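Local coordinates for long form D7clu1 salivary protein (Culex quinquefasciatus, PDB 6V4C), which binds and sequesters adenine nucleotides, ADP and ATP most tightly, and so blunts platelet aggregation and hemostasis in the host during mosquito blood feeding, at residues 48-51 and 52-56; 166-169 and 170-174; 132-135 and 136-139. One frame throughout, in Å; residues are numbered along the deposited sequence.

In the fold
Each contact is a short continuous run along one helix of an all-helical chain, with side chains meeting one turn apart, and they come in the order contact 1, contact 3, contact 2 along the sequence. Contact 1 lies on helix 45-55, in the first PBP/GOBP-type region; contact 3 lies on helix 130-139; contact 2 closes helix 164-172 in the second such region. Contacts 1 and 2 sit on opposite sides of the chain's centre, their own centres about 37 Å apart. Contact 3 is about 23 Å from contact 1 and 31 Å from contact 2, centre to centre, and none touches another. Of the three, contact 3 binds ADP; the other two each hold a cysteine that ties its helix to another part of the chain.

Contact 1. Residues 48-51 and 52-56; sequences YVKC and LVEAL
Tyr48 and Leu52 run alongside each other from successive turns of helix 45-55, with both leucine methyls at the phenol end: Tyr48 OH is 3.9 Å from Leu52 CD2. The tyrosine reaches this place because its CG stands anti to the backbone N (chi1 163°). Its ring also stacks on Trp33, while Leu52 leans on Trp36. Next to this pair the packing stays close and apolar. Val49 CG1 approaches Val53 CG1 at 4.1 Å, and both valines press against Phe111 of helix 104-117. A Val53 methyl, CG2, sits 3.2 Å from Val49 O, the same carbonyl that accepts the Val53 N hydrogen bond of 2.9 Å. Cys51, bonded to Cys18 in a disulfide, fastens the helix to helix 8-22.

The solvent side is looser, with Glu54 exposed and Lys50 partly so. Lys50 runs out fully extended, and Glu54 crosses it with OE2 3.7 Å from Lys50 CG; the charged atoms, Lys50 NZ and Glu54 OE2, remain 5.1 Å apart, so any attraction acts at a distance. Tyr48 OH, buried against the Leu52 methyls, has no polar partner in the model, which probably carries some energetic cost, offset by the apolar packing of the ring.

Contact 2. Residues 166-169 and 170-174; sequences YCNV and RKHGF. With ZN (zinc ion), chain L.
His172, in the last turn of helix 164-172, binds a zinc ion through ND1 at 2.1 Å, with Glu249 as the second protein ligand, and its ring returns toward the turn before it, with CD2 3.7 Å from Asn168 O. That same carbonyl accepts the His172 backbone N at 2.8 Å, so one oxygen lies close to both the main chain and the ring of the histidine. The ring is placed by a chi1 of -47°, which sets CG anti to the carbonyl carbon. Lys171 CG lies over one face, 3.6 Å above the plane and displaced toward the rim.

Gly173 then ends the helix. Its phi is positive, and its N still donates to Val169 O at 2.9 Å, but the donor stands 40° above the carbonyl plane and the N-H points only loosely at the oxygen. Gly173 CA also comes within 3.1 Å of Val169 O as a CA-H...O contact. Glycine with positive phi is a common way to end a helix; here it ends helix 164-172 of the second PBP/GOBP-type region, and beyond it the chain leaves the helix in an extended conformation at Phe174.

One turn earlier, Tyr166 CE1 approaches Arg170 CG at 4.5 Å. The arginine chain, bent at chi2 and chi3, carries its guanidinium away from the helix to salt bridges with Asp290 and Glu260. Cys167, bonded to Cys295, ties the helix to the C-terminal end of the chain.

Contact 3. Residues 132-135 and 136-139; sequences VRDA and IYKK. With ADP (adenosine-5'-diphosphate), chain B.
Arg133 and Tyr137, one turn apart on helix 130-139, meet where Arg133 CG lies 3.5 Å from Tyr137 CE2, and both continue to ADP. The arginine leaves the helix with CG anti to the backbone N, runs on extended, then bends at chi3 (70°); guanidinium and ring planes are 17° apart, though the two side chains cross rather than stack. NH1 donates a hydrogen bond to the terminal phosphate oxygen ADP O3B at 3.1 Å, and NH2 adds a weak one. In a salt bridge, Arg133 NE donates to Asp134 OD1 at 3.2 Å; OD1 lies in the guanidinium plane, while NE meets the carboxylate from above its plane.

Tyr137 takes a different first torsion, CG anti to the carbonyl carbon (chi1 -72°), which lays one ring face against Arg133 O, 3.6 Å from the plane and offset toward the rim. The hydroxyl donates to ADP N7 at 2.9 Å, with N7 lying in the ring plane. On another flank, facing Leu127, Val132 CG1 and Ile136 CD1 pack at 3.9 Å. Lys144 NZ, Tyr266 N and Ser267 OG are also hydrogen-bonded to the ligand. One helical turn thus holds both the beta phosphate and the adenine N7, as part of the nucleotide-binding pocket of this D7 protein.

Contact 1. Residues 48-51 and 52-56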
loop_
_atom_site.group_PDB
_atom_site.type_symbol
_atom_site.label_atom_id
_atom_site.label_comp_id
_atom_site.label_asym_id
_atom_site.label_seq_id
_atom_site.Cartn_x
_atom_site.Cartn_y
_atom_site.Cartn_z
ATOM N N TYR A 48 10.131 9.501 9.659
ATOM C CA TYR A 48 9.805 8.331 8.851
ATOM C C TYR A 48 9.544 7.118 9.734
ATOM O O TYR A 48 8.595 6.359 9.502
ATOM C CB TYR A 48 10.928 8.032 7.857
ATOM C CG TYR A 48 10.839 6.634 7.283
ATOM C CD1 TYR A 48 9.874 6.314 6.339
ATOM C CD2 TYR A 48 11.708 5.631 7.700
ATOM C CE1 TYR A 48 9.778 5.038 5.818
ATOM C CE2 TYR A 48 11.619 4.349 7.183
ATOM C CZ TYR A 48 10.652 4.061 6.240
ATOM O OH TYR A 48 10.555 2.791 5.719
ATOM N N VAL A 49 10.387 6.919 10.750
ATOM C CA VAL A 49 10.199 5.798 11.666
ATOM C C VAL A 49 8.863 5.913 12.385
ATOM O O VAL A 49 8.163 4.913 12.592
ATOM C CB VAL A 49 11.384 5.705 12.646
ATOM C CG1 VAL A 49 11.134 4.625 13.683
ATOM C CG2 VAL A 49 12.671 5.433 11.885
ATOM N N LYS A 50 8.483 7.135 12.773
ATOM C CA LYS A 50 7.195 7.343 13.427
ATOM C C LYS A 50 6.049 6.913 12.520
ATOM O O LYS A 50 5.137 6.195 12.948
ATOM C CB LYS A 50 7.042 8.811 13.829
ATOM C CG LYS A 50 5.677 9.147 14.408
ATOM C CD LYS A 50 5.538 10.635 14.679
ATOM C CE LYS A 50 4.153 10.965 15.210
ATOM N NZ LYS A 50 3.993 12.424 15.466
ATOM N N CYS A 51 6.078 7.352 11.260
ATOM C CA CYS A 51 5.093 6.896 10.285
ATOM C C CYS A 51 5.075 5.376 10.199
ATOM O O CYS A 51 4.006 4.754 10.211
ATOM C CB CYS A 51 5.424 7.497 8.916
ATOM S SG CYS A 51 4.244 7.143 7.575
ATOM N N LEU A 52 6.259 4.758 10.140
ATOM C CA LEU A 52 6.346 3.321 9.908
ATOM C C LEU A 52 5.787 2.521 11.077
ATOM O O LEU A 52 5.042 1.556 10.870
ATOM C CB LEU A 52 7.794 2.926 9.625
ATOM C CG LEU A 52 8.032 1.513 9.101
ATOM C CD1 LEU A 52 7.458 1.368 7.699
ATOM C CD2 LEU A 52 9.514 1.168 9.116
ATOM N N VAL A 53 6.131 2.899 12.313
ATOM C CA VAL A 53 5.702 2.108 13.463
ATOM C C VAL A 53 4.209 2.266 13.724
ATOM O O VAL A 53 3.553 1.328 14.192
ATOM C CB VAL A 53 6.554 2.411 14.710
ATOM C CG1 VAL A 53 8.009 2.036 14.461
ATOM C CG2 VAL A 53 6.434 3.874 15.108
ATOM N N GLU A 54 3.646 3.442 13.440
ATOM C CA GLU A 54 2.201 3.604 13.558
ATOM C C GLU A 54 1.473 2.822 12.470
ATOM O O GLU A 54 0.484 2.131 12.748
ATOM C CB GLU A 54 1.832 5.087 13.508
ATOM C CG GLU A 54 2.451 5.925 14.625
ATOM C CD GLU A 54 2.017 7.382 14.581
ATOM O OE1 GLU A 54 1.453 7.869 15.585
ATOM O OE2 GLU A 54 2.238 8.041 13.543
ATOM N N ALA A 55 1.961 2.900 11.231
ATOM C CA ALA A 55 1.318 2.184 10.134
ATOM C C ALA A 55 1.394 0.673 10.317
ATOM O O ALA A 55 0.484 -0.048 9.896
ATOM C CB ALA A 55 1.945 2.589 8.801
ATOM N N LEU A 56 2.458 0.176 10.942
ATOM C CA LEU A 56 2.616 -1.250 11.186
ATOM C C LEU A 56 2.009 -1.694 12.511
ATOM O O LEU A 56 2.161 -2.861 12.886
ATOM C CB LEU A 56 4.094 -1.652 11.116
ATOM C CG LEU A 56 4.819 -1.361 9.799
ATOM C CD1 LEU A 56 6.134 -2.124 9.724
ATOM C CD2 LEU A 56 3.933 -1.673 8.608
#

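Contact 2. Residues 166-169 and 170-174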
loop_
_atom_site.group_PDB
_atom_site.type_symbol
_atom_site.label_atom_id
_atom_site.label_comp_id
_atom_site.label_asym_id
_atom_site.label_seq_id
_atom_site.Cartn_x
_atom_site.Cartn_y
_atom_site.Cartn_z
ATOM N N TYR A 166 -14.414 -7.769 -20.094
ATOM C CA TYR A 166 -13.089 -7.491 -19.549
ATOM C C TYR A 166 -12.374 -6.423 -20.365
ATOM O O TYR A 166 -11.765 -5.506 -19.803
ATOM C CB TYR A 166 -12.272 -8.783 -19.515
ATOM C CG TYR A 166 -10.997 -8.714 -18.705
ATOM C CD1 TYR A 166 -10.764 -7.675 -17.813
ATOM C CD2 TYR A 166 -10.025 -9.699 -18.833
ATOM C CE1 TYR A 166 -9.593 -7.617 -17.072
ATOM C CE2 TYR A 166 -8.854 -9.651 -18.100
ATOM C CZ TYR A 166 -8.642 -8.608 -17.221
ATOM O OH TYR A 166 -7.474 -8.568 -16.492
ATOM N N CYS A 167 -12.437 -6.519 -21.693
ATOM C CA CYS A 167 -11.759 -5.531 -22.524
ATOM C C CYS A 167 -12.419 -4.162 -22.434
ATOM O O CYS A 167 -11.750 -3.144 -22.638
ATOM C CB CYS A 167 -11.658 -6.022 -23.966
ATOM S SG CYS A 167 -10.766 -7.584 -24.119
ATOM N N ASN A 168 -13.718 -4.112 -22.121
ATOM C CA ASN A 168 -14.349 -2.826 -21.838
ATOM C C ASN A 168 -13.785 -2.205 -20.568
ATOM O O ASN A 168 -13.592 -0.984 -20.501
ATOM C CB ASN A 168 -15.867 -2.984 -21.742
ATOM C CG ASN A 168 -16.524 -3.142 -23.099
ATOM O OD1 ASN A 168 -15.954 -2.770 -24.125
ATOM N ND2 ASN A 168 -17.736 -3.690 -23.110
ATOM N N VAL A 169 -13.514 -3.027 -19.549
ATOM C CA VAL A 169 -12.872 -2.529 -18.334
ATOM C C VAL A 169 -11.500 -1.953 -18.662
ATOM O O VAL A 169 -11.126 -0.879 -18.178
ATOM C CB VAL A 169 -12.779 -3.642 -17.275
ATOM C CG1 VAL A 169 -11.988 -3.161 -16.063
ATOM C CG2 VAL A 169 -14.165 -4.100 -16.860
ATOM N N ARG A 170 -10.734 -2.666 -19.492
ATOM C CA ARG A 170 -9.421 -2.173 -19.898
ATOM C C ARG A 170 -9.539 -0.879 -20.691
ATOM O O ARG A 170 -8.746 0.050 -20.503
ATOM C CB ARG A 170 -8.710 -3.237 -20.736
ATOM C CG ARG A 170 -8.283 -4.483 -19.973
ATOM C CD ARG A 170 -7.198 -4.155 -18.968
ATOM N NE ARG A 170 -6.204 -3.247 -19.532
ATOM C CZ ARG A 170 -5.383 -2.497 -18.805
ATOM N NH1 ARG A 170 -5.438 -2.549 -17.482
ATOM N NH2 ARG A 170 -4.518 -1.686 -19.399
ATOM N N LYS A 171 -10.531 -0.798 -21.578
ATOM C CA LYS A 171 -10.624 0.305 -22.527
ATOM C C LYS A 171 -11.206 1.562 -21.891
ATOM O O LYS A 171 -10.712 2.668 -22.135
ATOM C CB LYS A 171 -11.473 -0.135 -23.718
ATOM C CG LYS A 171 -11.390 0.747 -24.953
ATOM C CD LYS A 171 -12.106 0.082 -26.123
ATOM C CE LYS A 171 -11.899 0.844 -27.420
ATOM N NZ LYS A 171 -12.286 0.020 -28.600
ATOM N N HIS A 172 -12.247 1.418 -21.074
ATOM C CA HIS A 172 -12.964 2.565 -20.538
ATOM C C HIS A 172 -12.942 2.658 -19.020
ATOM O O HIS A 172 -13.492 3.620 -18.473
ATOM C CB HIS A 172 -14.414 2.563 -21.041
ATOM C CG HIS A 172 -14.542 2.312 -22.512
ATOM N ND1 HIS A 172 -14.241 3.266 -23.460
ATOM C CD2 HIS A 172 -14.939 1.214 -23.196
ATOM C CE1 HIS A 172 -14.448 2.766 -24.666
ATOM N NE2 HIS A 172 -14.869 1.521 -24.534
ATOM N N GLY A 173 -12.339 1.697 -18.324
ATOM C CA GLY A 173 -12.279 1.747 -16.876
ATOM C C GLY A 173 -13.584 1.492 -16.161
ATOM O O GLY A 173 -13.664 1.722 -14.950
ATOM N N PHE A 174 -14.609 1.023 -16.863
ATOM C CA PHE A 174 -15.898 0.763 -16.243
ATOM C C PHE A 174 -16.631 -0.269 -17.082
ATOM O O PHE A 174 -16.374 -0.419 -18.280
ATOM C CB PHE A 174 -16.728 2.046 -16.114
ATOM C CG PHE A 174 -17.998 1.868 -15.339
ATOM C CD1 PHE A 174 -17.976 1.818 -13.954
ATOM C CD2 PHE A 174 -19.215 1.745 -15.990
ATOM C CE1 PHE A 174 -19.142 1.652 -13.234
ATOM C CE2 PHE A 174 -20.386 1.578 -15.274
ATOM C CZ PHE A 174 -20.349 1.534 -13.893
HETATM ZN ZN ZN L . -13.904 5.319 -23.198
#

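Contact 3. Residues 132-135 and 136-139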
loop_
_atom_site.group_PDB
_atom_site.type_symbol
_atom_site.label_atom_id
_atom_site.label_comp_id
_atom_site.label_asym_id
_atom_site.label_seq_id
_atom_site.Cartn_x
_atom_site.Cartn_y
_atom_site.Cartn_z
ATOM N N VAL A 132 11.264 -14.362 3.551
ATOM C CA VAL A 132 9.997 -14.562 4.249
ATOM C C VAL A 132 8.834 -14.131 3.363
ATOM O O VAL A 132 7.847 -14.858 3.201
ATOM C CB VAL A 132 9.995 -13.817 5.595
ATOM C CG1 VAL A 132 8.613 -13.875 6.234
ATOM C CG2 VAL A 132 11.038 -14.405 6.526
ATOM N N ARG A 133 8.912 -12.989 2.775
ATOM C CA ARG A 133 7.867 -12.419 1.896
ATOM C C ARG A 133 7.563 -13.359 0.743
ATOM O O ARG A 133 6.515 -13.700 0.594
ATOM C CB ARG A 133 8.354 -11.077 1.420
ATOM C CG ARG A 133 7.496 -10.351 0.424
ATOM C CD ARG A 133 8.129 -9.211 -0.281
ATOM N NE ARG A 133 9.103 -9.672 -1.173
ATOM C CZ ARG A 133 10.193 -9.100 -1.484
ATOM N NH1 ARG A 133 10.498 -7.943 -1.009
ATOM N NH2 ARG A 133 10.986 -9.683 -2.302
ATOM N N ASP A 134 8.600 -13.772 0.059
ATOM C CA ASP A 134 8.374 -14.557 -1.149
ATOM C C ASP A 134 7.819 -15.939 -0.838
ATOM O O ASP A 134 6.991 -16.454 -1.596
ATOM C CB ASP A 134 9.659 -14.638 -1.975
ATOM C CG ASP A 134 10.013 -13.311 -2.620
ATOM O OD1 ASP A 134 9.101 -12.463 -2.772
ATOM O OD2 ASP A 134 11.193 -13.111 -2.974
ATOM N N ALA A 135 8.257 -16.554 0.264
ATOM C CA ALA A 135 7.705 -17.847 0.651
ATOM C C ALA A 135 6.219 -17.733 0.970
ATOM O O ALA A 135 5.422 -18.597 0.582
ATOM C CB ALA A 135 8.475 -18.413 1.845
ATOM N N ILE A 136 5.826 -16.664 1.661
ATOM C CA ILE A 136 4.414 -16.463 1.976
ATOM C C ILE A 136 3.597 -16.266 0.704
ATOM O O ILE A 136 2.513 -16.844 0.551
ATOM C CB ILE A 136 4.248 -15.302 2.974
ATOM C CG1 ILE A 136 4.854 -15.685 4.326
ATOM C CG2 ILE A 136 2.776 -14.905 3.111
ATOM C CD1 ILE A 136 4.908 -14.546 5.320
ATOM N N TYR A 137 4.108 -15.461 -0.235
ATOM C CA TYR A 137 3.417 -15.275 -1.508
ATOM C C TYR A 137 3.220 -16.606 -2.223
ATOM O O TYR A 137 2.132 -16.894 -2.735
ATOM C CB TYR A 137 4.196 -14.312 -2.406
ATOM C CG TYR A 137 4.166 -12.857 -1.989
ATOM C CD1 TYR A 137 3.214 -12.380 -1.094
ATOM C CD2 TYR A 137 5.089 -11.958 -2.504
ATOM C CE1 TYR A 137 3.195 -11.042 -0.717
ATOM C CE2 TYR A 137 5.077 -10.629 -2.137
ATOM C CZ TYR A 137 4.130 -10.175 -1.243
ATOM O OH TYR A 137 4.130 -8.847 -0.890
ATOM N N LYS A 138 4.270 -17.432 -2.274
ATOM C CA LYS A 138 4.172 -18.704 -2.985
ATOM C C LYS A 138 3.134 -19.614 -2.346
ATOM O O LYS A 138 2.408 -20.328 -3.047
ATOM C CB LYS A 138 5.534 -19.397 -3.024
ATOM C CG LYS A 138 6.508 -18.799 -4.023
ATOM C CD LYS A 138 7.757 -19.661 -4.145
ATOM C CE LYS A 138 8.841 -18.952 -4.947
ATOM N NZ LYS A 138 8.370 -18.568 -6.299
ATOM N N LYS A 139 3.047 -19.602 -1.018
ATOM C CA LYS A 139 2.107 -20.464 -0.319
ATOM C C LYS A 139 0.708 -19.870 -0.227
ATOM O O LYS A 139 -0.223 -20.591 0.147
ATOM C CB LYS A 139 2.631 -20.790 1.080
ATOM C CG LYS A 139 3.922 -21.594 1.074
ATOM C CD LYS A 139 4.164 -22.276 2.409
ATOM C CE LYS A 139 5.132 -21.490 3.263
ATOM N NZ LYS A 139 5.358 -22.143 4.586
HETATM P PB ADP B . 13.828 -7.379 -3.436
HETATM O O1B ADP B . 14.112 -8.679 -3.792
HETATM O O2B ADP B . 14.894 -6.474 -3.637
HETATM O O3B ADP B . 13.359 -7.295 -2.151
HETATM P PA ADP B . 12.979 -5.570 -5.547
HETATM O O1A ADP B . 13.325 -5.852 -6.972
HETATM O O2A ADP B . 13.908 -4.651 -5.006
HETATM O O3A ADP B . 12.951 -6.833 -4.660
HETATM O "O5'" ADP B . 11.584 -5.181 -5.073
HETATM C "C5'" ADP B . 11.254 -5.050 -3.707
HETATM C "C4'" ADP B . 10.046 -4.166 -3.501
HETATM O "O4'" ADP B . 8.845 -4.884 -3.625
HETATM C "C3'" ADP B . 9.816 -3.601 -2.118
HETATM O "O3'" ADP B . 10.532 -2.431 -1.893
HETATM C "C2'" ADP B . 8.306 -3.430 -1.988
HETATM O "O2'" ADP B . 7.955 -2.123 -2.156
HETATM C "C1'" ADP B . 7.788 -4.133 -3.199
HETATM N N9 ADP B . 6.692 -5.021 -2.969
HETATM C C8 ADP B . 6.695 -6.023 -2.110
HETATM N N7 ADP B . 5.628 -6.708 -2.108
HETATM C C5 ADP B . 4.840 -6.123 -3.022
HETATM C C6 ADP B . 3.558 -6.385 -3.492
HETATM N N6 ADP B . 2.802 -7.341 -3.076
HETATM N N1 ADP B . 3.062 -5.595 -4.411
HETATM C C2 ADP B . 3.783 -4.605 -4.836
HETATM N N3 ADP B . 4.977 -4.281 -4.492
HETATM C C4 ADP B . 5.484 -5.072 -3.574
#